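Local coordinates for protein squalene synthase HpnC (Alicyclobacillus acidocaldarius subsp. acidocaldarius, PDB 4HD1) that probably catalyses the joining of isoprenoid diphosphates, as a member of the squalene/phytoene synthase family, at residues Phe44-Ala49 and Arg90-Thr95; Met4-Val9 and Leu40-Tyr45. One frame throughout, in Å; residues are numbered along the deposited sequence.

Interaction 1 of 2, residues Phe44-Ala49 and Arg90-Thr95. With SO4 (sulfate ion), chain B.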
ATOM      1  N   PHE A  44     -10.308  -1.539  10.269  1.00 49.28           N
ATOM      2  CA  PHE A  44      -9.764  -0.726   9.183  1.00 50.05           C
ATOM      3  C   PHE A  44      -9.140   0.564   9.745  1.00 52.35           C
ATOM      4  O   PHE A  44      -8.025   0.927   9.358  1.00 55.94           O
ATOM      5  CB  PHE A  44     -10.814  -0.466   8.087  1.00 48.60           C
ATOM      6  CG  PHE A  44     -10.839  -1.530   7.016  1.00 50.36           C
ATOM      7  CD1 PHE A  44     -11.310  -2.814   7.292  1.00 51.18           C
ATOM      8  CD2 PHE A  44     -10.364  -1.260   5.733  1.00 51.88           C
ATOM      9  CE1 PHE A  44     -11.317  -3.800   6.308  1.00 51.24           C
ATOM     10  CE2 PHE A  44     -10.368  -2.237   4.744  1.00 52.09           C
ATOM     11  CZ  PHE A  44     -10.844  -3.508   5.035  1.00 51.64           C
ATOM     12  N   TYR A  45      -9.832   1.213  10.687  1.00 51.10           N
ATOM     13  CA  TYR A  45      -9.346   2.454  11.279  1.00 51.13           C
ATOM     14  C   TYR A  45      -8.036   2.260  12.029  1.00 52.00           C
ATOM     15  O   TYR A  45      -7.127   3.083  11.895  1.00 54.83           O
ATOM     16  CB  TYR A  45     -10.397   3.113  12.183  1.00 50.91           C
ATOM     17  CG  TYR A  45     -11.647   3.559  11.455  1.00 53.09           C
ATOM     18  CD1 TYR A  45     -11.570   4.339  10.298  1.00 55.41           C
ATOM     19  CD2 TYR A  45     -12.911   3.215  11.931  1.00 53.31           C
ATOM     20  CE1 TYR A  45     -12.713   4.751   9.631  1.00 58.04           C
ATOM     21  CE2 TYR A  45     -14.065   3.625  11.270  1.00 55.01           C
ATOM     22  CZ  TYR A  45     -13.960   4.389  10.119  1.00 58.22           C
ATOM     23  OH  TYR A  45     -15.098   4.797   9.454  1.00 60.02           O
ATOM     24  N   SER A  46      -7.918   1.171  12.786  1.00 51.67           N
ATOM     25  CA  SER A  46      -6.684   0.940  13.548  1.00 55.63           C
ATOM     26  C   SER A  46      -5.499   0.548  12.654  1.00 55.25           C
ATOM     27  O   SER A  46      -4.363   0.955  12.909  1.00 55.92           O
ATOM     28  CB  SER A  46      -6.889  -0.089  14.658  1.00 56.82           C
ATOM     29  OG  SER A  46      -7.265  -1.343  14.125  1.00 60.44           O
ATOM     30  N   VAL A  47      -5.763  -0.233  11.607  1.00 53.22           N
ATOM     31  CA  VAL A  47      -4.706  -0.622  10.675  1.00 50.39           C
ATOM     32  C   VAL A  47      -4.241   0.584   9.867  1.00 50.92           C
ATOM     33  O   VAL A  47      -3.036   0.797   9.689  1.00 50.62           O
ATOM     34  CB  VAL A  47      -5.142  -1.775   9.758  1.00 50.02           C
ATOM     35  CG1 VAL A  47      -4.144  -1.973   8.628  1.00 50.09           C
ATOM     36  CG2 VAL A  47      -5.281  -3.052  10.574  1.00 48.69           C
ATOM     37  N   TYR A  48      -5.195   1.388   9.409  1.00 52.95           N
ATOM     38  CA  TYR A  48      -4.855   2.589   8.659  1.00 54.27           C
ATOM     39  C   TYR A  48      -4.177   3.665   9.500  1.00 55.54           C
ATOM     40  O   TYR A  48      -3.250   4.320   9.007  1.00 56.22           O
ATOM     41  CB  TYR A  48      -6.055   3.113   7.872  1.00 57.48           C
ATOM     42  CG  TYR A  48      -6.187   2.413   6.540  1.00 62.90           C
ATOM     43  CD1 TYR A  48      -5.557   2.917   5.399  1.00 69.00           C
ATOM     44  CD2 TYR A  48      -6.903   1.219   6.419  1.00 65.07           C
ATOM     45  CE1 TYR A  48      -5.661   2.269   4.175  1.00 72.19           C
ATOM     46  CE2 TYR A  48      -7.015   0.563   5.196  1.00 68.79           C
ATOM     47  CZ  TYR A  48      -6.395   1.095   4.081  1.00 74.22           C
ATOM     48  OH  TYR A  48      -6.494   0.455   2.868  1.00 84.58           O
ATOM     49  N   ALA A  49      -4.597   3.833  10.759  1.00 54.58           N
ATOM     50  CA  ALA A  49      -3.880   4.729  11.674  1.00 57.17           C
ATOM     51  C   ALA A  49      -2.437   4.259  11.832  1.00 57.54           C
ATOM     52  O   ALA A  49      -1.520   5.068  11.811  1.00 62.14           O
ATOM     53  CB  ALA A  49      -4.568   4.836  13.031  1.00 56.83           C
ATOM     54  N   ARG A  90      -3.317   0.838  21.414  1.00 64.48           N
ATOM     55  CA  ARG A  90      -4.282   0.088  22.215  1.00 65.46           C
ATOM     56  C   ARG A  90      -5.404  -0.427  21.307  1.00 61.43           C
ATOM     57  O   ARG A  90      -5.798  -1.591  21.400  1.00 60.28           O
ATOM     58  CB  ARG A  90      -4.837   0.927  23.373  1.00 67.76           C
ATOM     59  CG  ARG A  90      -4.101   0.730  24.691  1.00 69.42           C
ATOM     60  CD  ARG A  90      -4.685   1.558  25.834  1.00 71.32           C
ATOM     61  NE  ARG A  90      -3.928   2.792  26.028  1.00 75.28           N
ATOM     62  CZ  ARG A  90      -4.406   4.023  25.855  1.00 75.35           C
ATOM     63  NH1 ARG A  90      -5.668   4.219  25.506  1.00 78.71           N
ATOM     64  NH2 ARG A  90      -3.614   5.066  26.048  1.00 76.60           N
ATOM     65  N   ALA A  91      -5.897   0.430  20.416  1.00 59.44           N
ATOM     66  CA  ALA A  91      -6.884   0.002  19.432  1.00 59.82           C
ATOM     67  C   ALA A  91      -6.309  -1.111  18.542  1.00 60.36           C
ATOM     68  O   ALA A  91      -6.948  -2.153  18.356  1.00 58.36           O
ATOM     69  CB  ALA A  91      -7.369   1.180  18.600  1.00 58.18           C
ATOM     70  N   LEU A  92      -5.094  -0.907  18.028  1.00 58.75           N
ATOM     71  CA  LEU A  92      -4.435  -1.928  17.211  1.00 59.80           C
ATOM     72  C   LEU A  92      -4.276  -3.261  17.954  1.00 61.17           C
ATOM     73  O   LEU A  92      -4.517  -4.325  17.381  1.00 60.21           O
ATOM     74  CB  LEU A  92      -3.079  -1.445  16.679  1.00 58.95           C
ATOM     75  CG  LEU A  92      -2.498  -2.267  15.519  1.00 58.90           C
ATOM     76  CD1 LEU A  92      -3.342  -2.102  14.261  1.00 55.92           C
ATOM     77  CD2 LEU A  92      -1.049  -1.887  15.245  1.00 57.13           C
ATOM     78  N   GLN A  93      -3.875  -3.181  19.221  1.00 60.18           N
ATOM     79  CA  GLN A  93      -3.754  -4.331  20.125  1.00 61.79           C
ATOM     80  C   GLN A  93      -5.021  -5.194  20.190  1.00 60.72           C
ATOM     81  O   GLN A  93      -4.949  -6.426  20.151  1.00 58.59           O
ATOM     82  CB  GLN A  93      -3.430  -3.815  21.521  1.00 62.71           C
ATOM     83  CG  GLN A  93      -2.897  -4.830  22.501  1.00 65.58           C
ATOM     84  CD  GLN A  93      -2.323  -4.145  23.727  1.00 70.43           C
ATOM     85  OE1 GLN A  93      -1.110  -4.043  23.874  1.00 76.58           O
ATOM     86  NE2 GLN A  93      -3.194  -3.641  24.594  1.00 63.84           N
ATOM     87  N   PHE A  94      -6.172  -4.540  20.305  1.00 58.30           N
ATOM     88  CA  PHE A  94      -7.448  -5.233  20.274  1.00 59.13           C
ATOM     89  C   PHE A  94      -7.676  -5.867  18.902  1.00 60.14           C
ATOM     90  O   PHE A  94      -8.012  -7.051  18.814  1.00 62.03           O
ATOM     91  CB  PHE A  94      -8.593  -4.288  20.623  1.00 57.56           C
ATOM     92  CG  PHE A  94      -9.934  -4.956  20.647  1.00 58.81           C
ATOM     93  CD1 PHE A  94     -10.262  -5.856  21.670  1.00 59.93           C
ATOM     94  CD2 PHE A  94     -10.870  -4.702  19.650  1.00 58.31           C
ATOM     95  CE1 PHE A  94     -11.503  -6.485  21.697  1.00 60.06           C
ATOM     96  CE2 PHE A  94     -12.114  -5.326  19.676  1.00 59.57           C
ATOM     97  CZ  PHE A  94     -12.429  -6.220  20.696  1.00 60.36           C
ATOM     98  N   THR A  95      -7.474  -5.075  17.849  1.00 57.93           N
ATOM     99  CA  THR A  95      -7.574  -5.549  16.468  1.00 59.18           C
ATOM    100  C   THR A  95      -6.663  -6.756  16.186  1.00 61.06           C
ATOM    101  O   THR A  95      -7.137  -7.767  15.670  1.00 61.36           O
ATOM    102  CB  THR A  95      -7.315  -4.407  15.464  1.00 57.98           C
ATOM    103  OG1 THR A  95      -8.387  -3.454  15.543  1.00 55.63           O
ATOM    104  CG2 THR A  95      -7.220  -4.940  14.044  1.00 57.18           C
TER
HETATM  105  S   SO4 B 301     -18.156   4.683  11.041  1.00 45.10           S
HETATM  106  O1  SO4 B 301     -19.347   3.894  11.460  1.00 46.30           O
HETATM  107  O2  SO4 B 301     -17.311   5.023  12.229  1.00 61.31           O
HETATM  108  O3  SO4 B 301     -17.284   3.916  10.109  1.00 58.05           O
HETATM  109  O4  SO4 B 301     -18.704   5.900  10.352  1.00 45.26           O

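Interaction 2 of 2, residues Met4-Val9 and Leu40-Tyr45. With SO4 (sulfate ion), chain B.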
HETATM    1  N   MSE A   4     -18.263   2.377  15.786  1.00 74.49           N
HETATM    2  CA  MSE A   4     -17.739   2.506  17.152  1.00 74.98           C
HETATM    3  C   MSE A   4     -18.495   1.674  18.191  1.00 75.78           C
HETATM    4  O   MSE A   4     -17.896   1.198  19.156  1.00 77.14           O
HETATM    5  CB  MSE A   4     -17.681   3.975  17.576  1.00 78.90           C
HETATM    6  CG  MSE A   4     -16.824   4.858  16.663  1.00 83.96           C
HETATM    7 SE   MSE A   4     -14.917   4.407  16.656  1.00 82.88          SE
HETATM    8  CE  MSE A   4     -14.855   3.157  15.137  1.00 77.33           C
ATOM      9  N   GLY A   5     -19.799   1.489  17.981  1.00 73.18           N
ATOM     10  CA  GLY A   5     -20.639   0.695  18.884  1.00 73.52           C
ATOM     11  C   GLY A   5     -20.358  -0.804  18.926  1.00 74.26           C
ATOM     12  O   GLY A   5     -20.816  -1.492  19.840  1.00 77.23           O
ATOM     13  N   SER A   6     -19.606  -1.312  17.948  1.00 72.47           N
ATOM     14  CA  SER A   6     -19.292  -2.746  17.860  1.00 75.60           C
ATOM     15  C   SER A   6     -17.974  -3.120  18.557  1.00 74.14           C
ATOM     16  O   SER A   6     -17.571  -4.283  18.569  1.00 77.61           O
ATOM     17  CB  SER A   6     -19.283  -3.204  16.398  1.00 76.57           C
ATOM     18  OG  SER A   6     -18.178  -2.652  15.710  1.00 78.31           O
ATOM     19  N   VAL A   7     -17.328  -2.116  19.143  1.00 73.35           N
ATOM     20  CA  VAL A   7     -16.101  -2.265  19.918  1.00 68.82           C
ATOM     21  C   VAL A   7     -16.446  -2.150  21.419  1.00 66.23           C
ATOM     22  O   VAL A   7     -17.445  -1.507  21.758  1.00 65.24           O
ATOM     23  CB  VAL A   7     -15.072  -1.209  19.433  1.00 67.66           C
ATOM     24  CG1 VAL A   7     -14.406  -0.446  20.576  1.00 63.17           C
ATOM     25  CG2 VAL A   7     -14.055  -1.852  18.500  1.00 68.33           C
ATOM     26  N   PRO A   8     -15.653  -2.790  22.317  1.00 66.01           N
ATOM     27  CA  PRO A   8     -15.953  -2.703  23.756  1.00 65.41           C
ATOM     28  C   PRO A   8     -15.883  -1.271  24.282  1.00 66.85           C
ATOM     29  O   PRO A   8     -15.023  -0.491  23.847  1.00 65.34           O
ATOM     30  CB  PRO A   8     -14.856  -3.557  24.405  1.00 63.57           C
ATOM     31  CG  PRO A   8     -14.384  -4.461  23.321  1.00 66.41           C
ATOM     32  CD  PRO A   8     -14.472  -3.636  22.069  1.00 65.82           C
ATOM     33  N   VAL A   9     -16.787  -0.949  25.210  1.00 65.22           N
ATOM     34  CA  VAL A   9     -16.943   0.398  25.777  1.00 64.58           C
ATOM     35  C   VAL A   9     -15.617   1.066  26.167  1.00 65.50           C
ATOM     36  O   VAL A   9     -15.411   2.241  25.852  1.00 63.33           O
ATOM     37  CB  VAL A   9     -17.940   0.404  26.975  1.00 66.94           C
ATOM     38  CG1 VAL A   9     -17.977   1.767  27.665  1.00 63.52           C
ATOM     39  CG2 VAL A   9     -19.342   0.002  26.521  1.00 61.40           C
ATOM     40  N   LEU A  40     -16.542  -4.567  11.227  1.00 51.55           N
ATOM     41  CA  LEU A  40     -15.145  -4.664  10.782  1.00 50.69           C
ATOM     42  C   LEU A  40     -14.474  -3.318  10.537  1.00 49.43           C
ATOM     43  O   LEU A  40     -13.238  -3.244  10.551  1.00 51.75           O
ATOM     44  CB  LEU A  40     -15.002  -5.563   9.543  1.00 50.37           C
ATOM     45  CG  LEU A  40     -15.314  -7.055   9.716  1.00 51.90           C
ATOM     46  CD1 LEU A  40     -15.156  -7.790   8.379  1.00 51.60           C
ATOM     47  CD2 LEU A  40     -14.488  -7.715  10.826  1.00 47.69           C
ATOM     48  N   ARG A  41     -15.260  -2.261  10.318  1.00 47.89           N
ATOM     49  CA  ARG A  41     -14.681  -0.924  10.119  1.00 48.67           C
ATOM     50  C   ARG A  41     -13.650  -0.490  11.185  1.00 49.08           C
ATOM     51  O   ARG A  41     -12.622   0.075  10.819  1.00 49.54           O
ATOM     52  CB  ARG A  41     -15.765   0.144   9.969  1.00 52.67           C
ATOM     53  CG  ARG A  41     -16.340   0.259   8.573  1.00 54.21           C
ATOM     54  CD  ARG A  41     -17.317   1.418   8.471  1.00 59.00           C
ATOM     55  NE  ARG A  41     -18.555   0.945   7.867  1.00 65.77           N
ATOM     56  CZ  ARG A  41     -19.737   0.933   8.470  1.00 69.82           C
ATOM     57  NH1 ARG A  41     -19.873   1.419   9.700  1.00 71.96           N
ATOM     58  NH2 ARG A  41     -20.792   0.453   7.829  1.00 75.44           N
ATOM     59  N   PRO A  42     -13.902  -0.761  12.489  1.00 49.04           N
ATOM     60  CA  PRO A  42     -12.924  -0.338  13.503  1.00 49.18           C
ATOM     61  C   PRO A  42     -11.518  -0.888  13.251  1.00 50.19           C
ATOM     62  O   PRO A  42     -10.521  -0.210  13.545  1.00 50.95           O
ATOM     63  CB  PRO A  42     -13.486  -0.928  14.801  1.00 47.99           C
ATOM     64  CG  PRO A  42     -14.951  -0.973  14.570  1.00 48.65           C
ATOM     65  CD  PRO A  42     -15.086  -1.376  13.124  1.00 49.68           C
ATOM     66  N   HIS A  43     -11.446  -2.096  12.695  1.00 48.83           N
ATOM     67  CA  HIS A  43     -10.163  -2.708  12.386  1.00 50.62           C
ATOM     68  C   HIS A  43      -9.504  -2.052  11.201  1.00 49.53           C
ATOM     69  O   HIS A  43      -8.273  -1.982  11.130  1.00 49.60           O
ATOM     70  CB  HIS A  43     -10.333  -4.207  12.208  1.00 53.49           C
ATOM     71  CG  HIS A  43     -11.048  -4.864  13.367  1.00 56.73           C
ATOM     72  ND1 HIS A  43     -10.554  -4.850  14.623  1.00 59.10           N
ATOM     73  CD2 HIS A  43     -12.270  -5.539  13.430  1.00 57.90           C
ATOM     74  CE1 HIS A  43     -11.408  -5.487  15.449  1.00 62.54           C
ATOM     75  NE2 HIS A  43     -12.459  -5.908  14.717  1.00 61.76           N
ATOM     76  N   PHE A  44     -10.308  -1.539  10.269  1.00 49.28           N
ATOM     77  CA  PHE A  44      -9.764  -0.726   9.183  1.00 50.05           C
ATOM     78  C   PHE A  44      -9.140   0.564   9.745  1.00 52.35           C
ATOM     79  O   PHE A  44      -8.025   0.927   9.358  1.00 55.94           O
ATOM     80  CB  PHE A  44     -10.814  -0.466   8.087  1.00 48.60           C
ATOM     81  CG  PHE A  44     -10.839  -1.530   7.016  1.00 50.36           C
ATOM     82  CD1 PHE A  44     -11.310  -2.814   7.292  1.00 51.18           C
ATOM     83  CD2 PHE A  44     -10.364  -1.260   5.733  1.00 51.88           C
ATOM     84  CE1 PHE A  44     -11.317  -3.800   6.308  1.00 51.24           C
ATOM     85  CE2 PHE A  44     -10.368  -2.237   4.744  1.00 52.09           C
ATOM     86  CZ  PHE A  44     -10.844  -3.508   5.035  1.00 51.64           C
ATOM     87  N   TYR A  45      -9.832   1.213  10.687  1.00 51.10           N
ATOM     88  CA  TYR A  45      -9.346   2.454  11.279  1.00 51.13           C
ATOM     89  C   TYR A  45      -8.036   2.260  12.029  1.00 52.00           C
ATOM     90  O   TYR A  45      -7.127   3.083  11.895  1.00 54.83           O
ATOM     91  CB  TYR A  45     -10.397   3.113  12.183  1.00 50.91           C
ATOM     92  CG  TYR A  45     -11.647   3.559  11.455  1.00 53.09           C
ATOM     93  CD1 TYR A  45     -11.570   4.339  10.298  1.00 55.41           C
ATOM     94  CD2 TYR A  45     -12.911   3.215  11.931  1.00 53.31           C
ATOM     95  CE1 TYR A  45     -12.713   4.751   9.631  1.00 58.04           C
ATOM     96  CE2 TYR A  45     -14.065   3.625  11.270  1.00 55.01           C
ATOM     97  CZ  TYR A  45     -13.960   4.389  10.119  1.00 58.22           C
ATOM     98  OH  TYR A  45     -15.098   4.797   9.454  1.00 60.02           O
TER
HETATM   99  S   SO4 B 301     -18.156   4.683  11.041  1.00 45.10           S
HETATM  100  O1  SO4 B 301     -19.347   3.894  11.460  1.00 46.30           O
HETATM  101  O2  SO4 B 301     -17.311   5.023  12.229  1.00 61.31           O
HETATM  102  O3  SO4 B 301     -17.284   3.916  10.109  1.00 58.05           O
HETATM  103  O4  SO4 B 301     -18.704   5.900  10.352  1.00 45.26           O

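Interaction 1 of 2, residues Phe44-Ala49 and Arg90-Thr95
Ser46 meets Ala91, Leu92 and Thr95 where helix 41-56 crosses helix 87-99. The short segments pass 8.8 Å apart at -123°, and Ser46 and Leu92 bring their CA atoms to 5.2 Å, a close approach that suits a side chain as small as serine. Ser46 CB points at the other helix and lies 4.2 Å from Ala91 CB, a methyl short enough to let the backbones approach. One atom further, OG stands between the backbone N and the carbonyl carbon (chi1 62°) and forms a 2.8 Å hydrogen bond with Thr95 OG1, in which either hydroxyl could be the donor. OG also lies 3.6 Å from Thr95 CG2, the branch anti to the backbone N. Both hydroxyls have further partners: Ser46 OG pairs with the carbonyl of His43, a turn back on its own helix, and Thr95 OG1 with His43 ND1. Both buried hydroxyls thus have hydrogen-bonding partners. Leu92 CD1 lies 3.5 Å from Ser46 O and, in the apolar part of the contact, 4.3 Å from Val47 CG2. Tyr45 leads away from this contact; its OH binds a sulfate, probably from the crystallisation liquor, in a hydrogen bond whose very short length is doubtful. In this helical fold, helix 12-25 covers the pair through Phe15 on Thr95 and Cys18 on Ala91, while helix 137-146 meets Val47 through Leu142.

Interaction 2 of 2, residues Met4-Val9 and Leu40-Tyr45
Pro42 is the bump on which Met4, Ser6 and Val7 settle, joining the N-terminal arm to the start of helix 41-56 in the all-helical isoprenoid synthase fold. Proline suits the first turn of a helix, where its lack of an N-H costs no helical hydrogen bond, and its rigid ring stands out toward the arm. Residues 4-6 form the end of a short 3-10 segment, and the chain then straightens toward Pro8; the three side chains converge on the ring from this bend. Val7 CG2 lies 3.9 Å from Pro42 CB, the two side chains sliding past each other in opposite directions. Ser6 OG comes within 3.8 Å of Pro42 CG, a van der Waals contact; the hydroxyl's hydrogen bond goes to Ala3 O. Met4, present as selenomethionine, starts away from the helix but folds back: chi2 of -65° places SE and chi3 of 92° places CE, the two bends turning the chain back toward the helix. Its CE then lies in the hollow between Pro42 and Tyr45, 4.2 Å from Pro42 CG and 3.7 Å from Tyr45 CD2, approaching the ring obliquely. No hydrogen bond crosses between the segments, so fit of shape carries the contact. Phe15 of helix 12-25 touches both Val7 and Pro42. Beside the apolar patch, Arg41 lies next to a sulfate ion that is hydrogen-bonded by Ala3 N and Arg19 NE, and its NH1 comes within 3.1 Å of sulfate O1.

In the fold
Interactions 1 and 2 use overlapping parts of helix 41-56, sharing Phe44 and Tyr45, with centres about 9 Å apart. Interaction 1 lies closer to the chain's centre (its own centre about 16 Å away, against about 22 Å), and every residue that touches in it is buried; it joins two helices and includes a hydroxyl pair within an apolar setting. Interaction 2 is largely buried too, but packs the N-terminal arm against a helix start by apolar contacts, with an exposed serine at its margin. They connect directly: His43 ND1 is a further hydrogen-bonding partner of Thr95 OG1, and the ring of Phe94 packs on Val7 and Pro8.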